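Local coordinates for kinesin-like protein KIF19 (Mus musculus, PDB 5GSZ) that walks toward microtubule plus ends and depolymerizes microtubules at ciliary tips, thereby regulating the length of motile cilia, its nucleotide-binding motor domain being described here, at residues Tyr150-Asn155 against Arg204-Glu209. Residues are numbered along the deposited sequence; the frame is centred on the assembly and turned at random.
Sequences YLEIYN and RQRTQE
Glu-152 OE1 accepts a hydrogen bond from the hydroxyl of Thr-207, with OG1 at 2.9 Å on the syn side of the carboxylate and 26° out of its plane, while Arg-159 of the adjoining strand 157-160 forms a salt bridge to the same oxygen. The kinesin motor domain, a P-loop NTPase fold, here ties a loop to its central sheet: strand 142-154 supplies the acid, and the loop leading from helix 192-203 to strand 220-232 supplies the Thr-207 hydroxyl and amide. The Thr-207 backbone N lies near both carboxylate oxygens, giving a weak bond to Glu-152 OE2 at 2.8 Å and a second weak one to OE1. Ser-220 OG also hydrogen-bonds OE2, so each oxygen of this buried group has more than one partner. Its reach comes from a side chain with CG anti to the backbone N (chi1 -169°) and extended beyond CG.

Arg-206 meets the acid with CA and the first carbons of its side chain, CB lying 3.2 Å from Glu-152 OE2, and the charges stay beyond salt-bridge range. Bent at its third torsion, the arginine instead sends its guanidinium to Asp-250 in a salt bridge and to the carbonyl of Ser-220, with its side chain about 4 Å from the bound magnesium ion.

Thr-207 also serves the apolar side of the contact, crossing the Tyr-154 side chain at about a right angle. An alanine in place of Tyr-154 would remove the ring and is likely to leave the threonine methyl without its aromatic partner and freer to shift. That partnership is a CH-pi contact: Thr-207 CG2 sits 3.6 Å from the centroid of the Tyr-154 ring, only 7° off its normal.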
loop_
_atom_site.group_PDB
_atom_site.type_symbol
_atom_site.label_atom_id
_atom_site.label_comp_id
_atom_site.label_asym_id
_atom_site.label_seq_id
_atom_site.Cartn_x
_atom_site.Cartn_y
_atom_site.Cartn_z
ATOM N N TYR A 150 -0.358 8.524 11.366
ATOM C CA TYR A 150 -0.427 7.076 11.176
ATOM C C TYR A 150 -1.746 6.594 11.762
ATOM O O TYR A 150 -1.918 6.595 12.981
ATOM C CB TYR A 150 0.768 6.402 11.836
ATOM C CG TYR A 150 0.975 4.962 11.488
ATOM C CD1 TYR A 150 0.869 4.517 10.182
ATOM C CD2 TYR A 150 1.341 4.040 12.473
ATOM C CE1 TYR A 150 1.087 3.156 9.861
ATOM C CE2 TYR A 150 1.577 2.702 12.167
ATOM C CZ TYR A 150 1.449 2.268 10.869
ATOM O OH TYR A 150 1.672 0.954 10.585
ATOM N N LEU A 151 -2.673 6.186 10.901
ATOM C CA LEU A 151 -4.037 5.901 11.321
ATOM C C LEU A 151 -4.454 4.505 10.857
ATOM O O LEU A 151 -3.824 3.904 9.980
ATOM C CB LEU A 151 -4.992 6.973 10.779
ATOM C CG LEU A 151 -5.046 7.046 9.256
ATOM C CD1 LEU A 151 -6.403 6.634 8.725
ATOM C CD2 LEU A 151 -4.644 8.410 8.779
ATOM N N GLU A 152 -5.511 3.982 11.482
ATOM C CA GLU A 152 -6.168 2.776 11.010
ATOM C C GLU A 152 -7.515 3.122 10.401
ATOM O O GLU A 152 -8.179 4.060 10.837
ATOM C CB GLU A 152 -6.388 1.774 12.133
ATOM C CG GLU A 152 -6.818 0.388 11.670
ATOM C CD GLU A 152 -7.072 -0.542 12.834
ATOM O OE1 GLU A 152 -7.806 -0.129 13.763
ATOM O OE2 GLU A 152 -6.489 -1.656 12.846
ATOM N N ILE A 153 -7.890 2.370 9.368
ATOM C CA ILE A 153 -9.280 2.214 8.947
ATOM C C ILE A 153 -9.634 0.745 9.130
ATOM O O ILE A 153 -9.035 -0.135 8.496
ATOM C CB ILE A 153 -9.518 2.652 7.492
ATOM C CG1 ILE A 153 -8.780 3.951 7.193
ATOM C CG2 ILE A 153 -11.010 2.857 7.249
ATOM C CD1 ILE A 153 -8.810 4.308 5.726
ATOM N N TYR A 154 -10.584 0.482 10.013
ATOM C CA TYR A 154 -11.049 -0.865 10.311
ATOM C C TYR A 154 -12.564 -0.828 10.234
ATOM O O TYR A 154 -13.208 -0.155 11.043
ATOM C CB TYR A 154 -10.583 -1.329 11.691
ATOM C CG TYR A 154 -11.057 -2.713 12.000
ATOM C CD1 TYR A 154 -10.303 -3.824 11.640
ATOM C CD2 TYR A 154 -12.287 -2.921 12.608
ATOM C CE1 TYR A 154 -10.757 -5.099 11.901
ATOM C CE2 TYR A 154 -12.749 -4.181 12.869
ATOM C CZ TYR A 154 -11.986 -5.270 12.518
ATOM O OH TYR A 154 -12.463 -6.533 12.789
ATOM N N ASN A 155 -13.139 -1.544 9.277
ATOM C CA ASN A 155 -14.587 -1.529 9.087
ATOM C C ASN A 155 -15.094 -0.092 9.048
ATOM O O ASN A 155 -16.010 0.296 9.774
ATOM C CB ASN A 155 -15.302 -2.330 10.178
ATOM C CG ASN A 155 -15.217 -3.819 9.955
ATOM O OD1 ASN A 155 -15.100 -4.283 8.822
ATOM N ND2 ASN A 155 -15.277 -4.582 11.038
ATOM N N ARG A 204 0.922 -1.866 16.822
ATOM C CA ARG A 204 0.254 -2.768 17.744
ATOM C C ARG A 204 -1.072 -2.231 18.259
ATOM O O ARG A 204 -1.772 -2.955 18.966
ATOM C CB ARG A 204 1.181 -3.102 18.908
ATOM C CG ARG A 204 2.352 -3.928 18.465
ATOM C CD ARG A 204 3.474 -3.903 19.469
ATOM N NE ARG A 204 4.629 -3.229 18.865
ATOM C CZ ARG A 204 5.897 -3.384 19.228
ATOM N NH1 ARG A 204 6.188 -4.201 20.197
ATOM N NH2 ARG A 204 6.872 -2.721 18.621
ATOM N N GLN A 205 -1.450 -1.008 17.924
ATOM C CA GLN A 205 -2.779 -0.529 18.275
ATOM C C GLN A 205 -3.820 -0.876 17.221
ATOM O O GLN A 205 -5.018 -0.668 17.460
ATOM C CB GLN A 205 -2.744 0.980 18.509
ATOM C CG GLN A 205 -1.531 1.388 19.321
ATOM C CD GLN A 205 -1.418 0.585 20.594
ATOM O OE1 GLN A 205 -2.361 0.521 21.384
ATOM N NE2 GLN A 205 -0.271 -0.061 20.788
ATOM N N ARG A 206 -3.385 -1.397 16.074
ATOM C CA ARG A 206 -4.316 -1.881 15.067
ATOM C C ARG A 206 -5.253 -2.922 15.667
ATOM O O ARG A 206 -4.821 -3.822 16.393
ATOM C CB ARG A 206 -3.557 -2.486 13.888
ATOM C CG ARG A 206 -2.633 -1.513 13.173
ATOM C CD ARG A 206 -1.814 -2.196 12.070
ATOM N NE ARG A 206 -2.504 -2.463 10.801
ATOM C CZ ARG A 206 -1.860 -2.918 9.724
ATOM N NH1 ARG A 206 -0.556 -3.143 9.803
ATOM N NH2 ARG A 206 -2.488 -3.137 8.570
ATOM N N THR A 207 -6.541 -2.784 15.357
ATOM C CA THR A 207 -7.557 -3.737 15.782
ATOM C C THR A 207 -7.129 -5.179 15.508
ATOM O O THR A 207 -6.685 -5.513 14.405
ATOM C CB THR A 207 -8.855 -3.420 15.051
ATOM O OG1 THR A 207 -9.243 -2.070 15.336
ATOM C CG2 THR A 207 -9.945 -4.362 15.481
ATOM N N GLN A 208 -7.273 -6.035 16.523
ATOM C CA GLN A 208 -6.777 -7.406 16.496
ATOM C C GLN A 208 -7.857 -8.387 16.040
ATOM O O GLN A 208 -9.052 -8.095 16.069
ATOM C CB GLN A 208 -6.255 -7.815 17.876
ATOM N N GLU A 209 -7.411 -9.571 15.618
ATOM C CA GLU A 209 -8.328 -10.652 15.261
ATOM C C GLU A 209 -8.873 -11.314 16.521
ATOM O O GLU A 209 -8.088 -11.740 17.382
ATOM C CB GLU A 209 -7.630 -11.687 14.379
ATOM C CG GLU A 209 -7.833 -11.445 12.891
ATOM C CD GLU A 209 -6.761 -12.090 12.026
ATOM O OE1 GLU A 209 -5.760 -12.588 12.595
ATOM O OE2 GLU A 209 -6.905 -12.061 10.776
#